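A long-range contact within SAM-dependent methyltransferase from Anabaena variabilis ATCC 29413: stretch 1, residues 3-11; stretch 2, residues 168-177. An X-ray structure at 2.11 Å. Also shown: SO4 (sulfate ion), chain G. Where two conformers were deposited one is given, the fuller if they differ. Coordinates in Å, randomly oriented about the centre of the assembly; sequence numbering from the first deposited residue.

Stretch 1, residues 3-11: EKLSAIKKP
Stretch 2, residues 168-177: CIDFFNSLLE

Residues 3-11 form an irregular segment that lies along one side of the helix 168-177, which continues later in the chain. The nearest CA atoms set the register, with K4 CA 6.2 Å from N173 CA and A7 CA 6.3 Å from I169 CA, so the two stretches run in opposite directions. From K4 to S6 the backbone is extended, with phi/psi of -66/138, -72/144 and -105/144°; A7 then turns to -76/-46°, and the segment leaves the helix. The helix is held by regular i to i+4 bonds, among them N173 N to I169 O (2.9 Å) and E177 N to N173 O (2.8 Å). Together the stretches bury 393 Å², most of it through L5, I169 and N173.

The polar centre of the contact is N173, whose carboxamide bonds to both backbone polar groups of L5. L5 N donates to N173 OD1 (2.8 Å, N-H...O angle 151°), and N173 ND2 donates to L5 O (3.0 Å, 175°). Because an amide offers an acceptor and a donor side by side, it can satisfy the N-H and C=O of a single extended residue, much as a neighbouring strand would. In this arrangement the N173 side chain has chi1 -76° (m) and chi2 -22°. The aliphatic part of K4, modelled as far as CE, also packs on the carboxamide, with K4 CG 3.4 Å from N173 CG.

L5 points toward the helix and is buried, in the m, t rotamer (chi1 -76°, chi2 171°). Its CB lies 4.0 Å from I169 CG2, and its CD1 is 3.7 Å from F172 CB and approaches the F172 ring obliquely. F172 (chi1 -74°) starts toward the segment, but the end of its side chain leads away, so the leucine meets mainly the base of the aromatic side chain.

I169, one helical turn before N173, also points toward the segment, with chi1 -60° and chi2 -54° (both m). Its CG2 lies 3.6 Å from L5 O and 4.2 Å from A7 N, covering the backbone as it turns. K10 starts out sideways, yet its long side chain (m, m, t, t) brings NZ to 4.2 Å from I169 CD1.

At the other end of the contact, L176 (chi1 -180°, t; chi2 50°, p) places CD2 3.5 Å from E3 O and 3.7 Å from K4 CA, a van der Waals contact between a methyl group and the backbone. A sulfate ion, probably from the crystallisation liquor, accepts hydrogen bonds from I169 N to O4 (3.2 Å) and D170 N to O1 (2.7 Å).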

ATOM      1  N   GLU A   3     -18.608  16.554  -1.053  1.00 93.51           N
ATOM      2  CA  GLU A   3     -18.156  17.662  -0.157  1.00 93.27           C
ATOM      3  C   GLU A   3     -16.688  17.437   0.280  1.00 93.10           C
ATOM      4  O   GLU A   3     -16.025  16.447  -0.151  1.00 92.96           O
ATOM      5  CB  GLU A   3     -19.090  17.806   1.056  1.00 93.27           C
ATOM      6  N   LYS A   4     -16.209  18.354   1.135  1.00 92.45           N
ATOM      7  CA  LYS A   4     -14.792  18.438   1.560  1.00 91.80           C
ATOM      8  C   LYS A   4     -14.320  17.237   2.395  1.00 90.87           C
ATOM      9  O   LYS A   4     -15.051  16.765   3.273  1.00 90.95           O
ATOM     10  CB  LYS A   4     -14.595  19.732   2.360  1.00 91.79           C
ATOM     11  CG  LYS A   4     -13.233  20.380   2.222  1.00 92.31           C
ATOM     12  CD  LYS A   4     -13.229  21.792   2.828  1.00 92.17           C
ATOM     13  CE  LYS A   4     -11.965  22.580   2.460  1.00 92.58           C
ATOM     14  N   LEU A   5     -13.108  16.747   2.119  1.00 89.61           N
ATOM     15  CA  LEU A   5     -12.520  15.635   2.891  1.00 88.57           C
ATOM     16  C   LEU A   5     -12.101  16.102   4.278  1.00 88.52           C
ATOM     17  O   LEU A   5     -11.610  17.207   4.442  1.00 88.06           O
ATOM     18  CB  LEU A   5     -11.282  15.048   2.192  1.00 87.90           C
ATOM     19  CG  LEU A   5     -11.463  14.143   0.977  1.00 86.07           C
ATOM     20  CD1 LEU A   5     -10.136  13.876   0.341  1.00 82.68           C
ATOM     21  CD2 LEU A   5     -12.133  12.844   1.367  1.00 84.08           C
ATOM     22  N   SER A   6     -12.270  15.237   5.267  1.00 89.01           N
ATOM     23  CA  SER A   6     -11.869  15.536   6.640  1.00 89.53           C
ATOM     24  C   SER A   6     -10.588  14.785   7.027  1.00 89.76           C
ATOM     25  O   SER A   6     -10.376  13.642   6.603  1.00 89.13           O
ATOM     26  CB  SER A   6     -12.994  15.170   7.612  1.00 89.45           C
ATOM     27  OG  SER A   6     -12.563  15.310   8.958  1.00 90.37           O
ATOM     28  N   ALA A   7      -9.747  15.444   7.829  1.00 90.42           N
ATOM     29  CA  ALA A   7      -8.521  14.839   8.359  1.00 91.25           C
ATOM     30  C   ALA A   7      -8.853  13.865   9.512  1.00 91.86           C
ATOM     31  O   ALA A   7      -8.335  12.735   9.557  1.00 92.08           O
ATOM     32  CB  ALA A   7      -7.532  15.934   8.827  1.00 91.13           C
ATOM     33  N   ILE A   8      -9.714  14.304  10.435  1.00 92.35           N
ATOM     34  CA  ILE A   8     -10.123  13.476  11.577  1.00 92.71           C
ATOM     35  C   ILE A   8     -11.316  12.558  11.210  1.00 92.85           C
ATOM     36  O   ILE A   8     -11.131  11.343  11.043  1.00 92.94           O
ATOM     37  CB  ILE A   8     -10.462  14.337  12.840  1.00 92.28           C
ATOM     38  N   LYS A   9     -12.513  13.142  11.071  1.00 92.92           N
ATOM     39  CA  LYS A   9     -13.754  12.381  10.819  1.00 92.96           C
ATOM     40  C   LYS A   9     -13.665  11.482   9.563  1.00 93.06           C
ATOM     41  O   LYS A   9     -13.071  11.869   8.543  1.00 94.04           O
ATOM     42  CB  LYS A   9     -14.964  13.328  10.732  1.00 92.91           C
ATOM     43  N   LYS A  10     -14.207  10.263   9.663  1.00 92.31           N
ATOM     44  CA  LYS A  10     -14.204   9.288   8.559  1.00 91.12           C
ATOM     45  C   LYS A  10     -15.432   8.367   8.685  1.00 89.95           C
ATOM     46  O   LYS A  10     -15.954   8.179   9.796  1.00 90.15           O
ATOM     47  CB  LYS A  10     -12.943   8.414   8.600  1.00 91.08           C
ATOM     48  CG  LYS A  10     -11.584   9.137   8.704  1.00 91.22           C
ATOM     49  CD  LYS A  10     -11.020   9.642   7.362  1.00 90.84           C
ATOM     50  CE  LYS A  10      -9.548  10.098   7.522  1.00 90.49           C
ATOM     51  NZ  LYS A  10      -8.815  10.438   6.255  1.00 88.42           N
ATOM     52  N   PRO A  11     -15.923   7.810   7.554  1.00 88.24           N
ATOM     53  CA  PRO A  11     -17.004   6.821   7.698  1.00 86.76           C
ATOM     54  C   PRO A  11     -16.490   5.569   8.431  1.00 84.76           C
ATOM     55  O   PRO A  11     -15.338   5.156   8.225  1.00 84.19           O
ATOM     56  CB  PRO A  11     -17.398   6.487   6.243  1.00 86.94           C
ATOM     57  CG  PRO A  11     -16.777   7.540   5.394  1.00 87.42           C
ATOM     58  CD  PRO A  11     -15.560   8.027   6.140  1.00 88.51           C
ATOM     59  N   CYS A 168      -1.731  15.467   2.476  1.00 65.07           N
ATOM     60  CA  CYS A 168      -2.617  14.665   1.628  1.00 64.77           C
ATOM     61  C   CYS A 168      -4.026  15.253   1.491  1.00 63.95           C
ATOM     62  O   CYS A 168      -4.547  15.381   0.383  1.00 62.88           O
ATOM     63  CB  CYS A 168      -2.726  13.236   2.180  1.00 65.48           C
ATOM     64  SG  CYS A 168      -3.998  12.192   1.294  1.00 68.53           S
ATOM     65  N   ILE A 169      -4.656  15.549   2.625  1.00 63.43           N
ATOM     66  CA  ILE A 169      -6.054  16.011   2.633  1.00 63.38           C
ATOM     67  C   ILE A 169      -6.157  17.415   2.018  1.00 62.87           C
ATOM     68  O   ILE A 169      -7.066  17.672   1.241  1.00 62.55           O
ATOM     69  CB  ILE A 169      -6.691  15.906   4.068  1.00 63.51           C
ATOM     70  CG1 ILE A 169      -6.670  14.434   4.565  1.00 64.85           C
ATOM     71  CG2 ILE A 169      -8.106  16.538   4.135  1.00 63.60           C
ATOM     72  CD1 ILE A 169      -7.308  13.383   3.661  1.00 65.29           C
ATOM     73  N   ASP A 170      -5.224  18.306   2.348  1.00 62.18           N
ATOM     74  CA  ASP A 170      -5.183  19.602   1.707  1.00 62.18           C
ATOM     75  C   ASP A 170      -5.018  19.494   0.179  1.00 61.14           C
ATOM     76  O   ASP A 170      -5.611  20.237  -0.578  1.00 59.99           O
ATOM     77  CB  ASP A 170      -4.012  20.406   2.230  1.00 62.93           C
ATOM     78  CG  ASP A 170      -4.233  20.946   3.649  1.00 66.42           C
ATOM     79  OD1 ASP A 170      -5.381  20.939   4.172  1.00 68.58           O
ATOM     80  OD2 ASP A 170      -3.221  21.395   4.231  1.00 73.39           O
ATOM     81  N   PHE A 171      -4.164  18.590  -0.254  1.00 60.36           N
ATOM     82  CA  PHE A 171      -3.926  18.379  -1.662  1.00 60.32           C
ATOM     83  C   PHE A 171      -5.238  18.050  -2.385  1.00 60.31           C
ATOM     84  O   PHE A 171      -5.590  18.678  -3.385  1.00 59.50           O
ATOM     85  CB  PHE A 171      -2.924  17.231  -1.855  1.00 60.90           C
ATOM     86  CG  PHE A 171      -2.735  16.843  -3.292  1.00 61.13           C
ATOM     87  CD1 PHE A 171      -1.810  17.502  -4.084  1.00 61.72           C
ATOM     88  CD2 PHE A 171      -3.506  15.842  -3.852  1.00 61.13           C
ATOM     89  CE1 PHE A 171      -1.649  17.152  -5.422  1.00 61.64           C
ATOM     90  CE2 PHE A 171      -3.364  15.502  -5.179  1.00 61.19           C
ATOM     91  CZ  PHE A 171      -2.425  16.177  -5.966  1.00 60.55           C
ATOM     92  N   PHE A 172      -5.963  17.067  -1.864  1.00 60.20           N
ATOM     93  CA  PHE A 172      -7.221  16.678  -2.496  1.00 60.93           C
ATOM     94  C   PHE A 172      -8.308  17.756  -2.386  1.00 60.57           C
ATOM     95  O   PHE A 172      -9.055  17.991  -3.337  1.00 59.94           O
ATOM     96  CB  PHE A 172      -7.709  15.326  -1.987  1.00 60.97           C
ATOM     97  CG  PHE A 172      -6.931  14.181  -2.523  1.00 61.28           C
ATOM     98  CD1 PHE A 172      -6.935  13.912  -3.879  1.00 62.27           C
ATOM     99  CD2 PHE A 172      -6.203  13.364  -1.681  1.00 62.69           C
ATOM    100  CE1 PHE A 172      -6.203  12.884  -4.383  1.00 63.15           C
ATOM    101  CE2 PHE A 172      -5.454  12.301  -2.175  1.00 63.27           C
ATOM    102  CZ  PHE A 172      -5.458  12.042  -3.515  1.00 62.61           C
ATOM    103  N   ASN A 173      -8.387  18.419  -1.241  1.00 60.57           N
ATOM    104  CA  ASN A 173      -9.328  19.501  -1.081  1.00 60.76           C
ATOM    105  C   ASN A 173      -9.023  20.703  -1.982  1.00 60.41           C
ATOM    106  O   ASN A 173      -9.952  21.426  -2.363  1.00 60.82           O
ATOM    107  CB  ASN A 173      -9.446  19.927   0.404  1.00 61.46           C
ATOM    108  CG  ASN A 173     -10.288  18.938   1.239  1.00 64.07           C
ATOM    109  OD1 ASN A 173     -11.109  18.166   0.698  1.00 67.28           O
ATOM    110  ND2 ASN A 173     -10.084  18.954   2.550  1.00 64.90           N
ATOM    111  N   SER A 174      -7.757  20.933  -2.328  0.50 59.90           N
ATOM    112  CA  SER A 174      -7.435  22.030  -3.265  0.50 59.62           C
ATOM    113  C   SER A 174      -7.951  21.681  -4.665  0.50 59.78           C
ATOM    114  O   SER A 174      -8.384  22.551  -5.404  0.50 59.47           O
ATOM    115  CB  SER A 174      -5.937  22.319  -3.319  0.50 59.38           C
ATOM    116  OG  SER A 174      -5.445  22.668  -2.041  0.50 58.15           O
ATOM    117  N   LEU A 175      -7.904  20.403  -5.025  1.00 60.01           N
ATOM    118  CA  LEU A 175      -8.465  19.970  -6.311  1.00 60.58           C
ATOM    119  C   LEU A 175      -9.966  20.245  -6.295  1.00 60.78           C
ATOM    120  O   LEU A 175     -10.514  20.812  -7.240  1.00 60.48           O
ATOM    121  CB  LEU A 175      -8.193  18.492  -6.582  1.00 60.57           C
ATOM    122  CG  LEU A 175      -6.730  18.123  -6.850  1.00 61.80           C
ATOM    123  CD1 LEU A 175      -6.599  16.613  -6.997  1.00 61.60           C
ATOM    124  CD2 LEU A 175      -6.198  18.884  -8.070  1.00 62.78           C
ATOM    125  N   LEU A 176     -10.616  19.879  -5.192  1.00 61.40           N
ATOM    126  CA  LEU A 176     -12.048  20.107  -5.026  1.00 61.85           C
ATOM    127  C   LEU A 176     -12.368  21.583  -5.132  1.00 61.95           C
ATOM    128  O   LEU A 176     -13.268  21.970  -5.867  1.00 61.76           O
ATOM    129  CB  LEU A 176     -12.544  19.523  -3.694  1.00 62.06           C
ATOM    130  CG  LEU A 176     -14.034  19.644  -3.320  1.00 62.31           C
ATOM    131  CD1 LEU A 176     -15.007  19.187  -4.423  1.00 62.00           C
ATOM    132  CD2 LEU A 176     -14.241  18.830  -2.057  1.00 62.57           C
ATOM    133  N   GLU A 177     -11.611  22.412  -4.429  1.00 62.11           N
ATOM    134  CA  GLU A 177     -11.812  23.847  -4.501  1.00 62.66           C
ATOM    135  C   GLU A 177     -11.579  24.417  -5.909  1.00 63.20           C
ATOM    136  O   GLU A 177     -12.355  25.228  -6.392  1.00 63.13           O
ATOM    137  CB  GLU A 177     -10.912  24.591  -3.500  1.00 62.59           C
ATOM    138  CG  GLU A 177     -11.088  26.135  -3.559  1.00 62.33           C
TER
HETATM  139  S   SO4 G 250      -3.384  17.184   5.713  1.00 92.32           S
HETATM  140  O1  SO4 G 250      -3.468  17.748   4.364  1.00 90.20           O
HETATM  141  O2  SO4 G 250      -4.148  18.005   6.668  1.00 92.41           O
HETATM  142  O3  SO4 G 250      -1.973  16.971   6.121  1.00 91.11           O
HETATM  143  O4  SO4 G 250      -4.046  15.875   5.710  1.00 95.51           O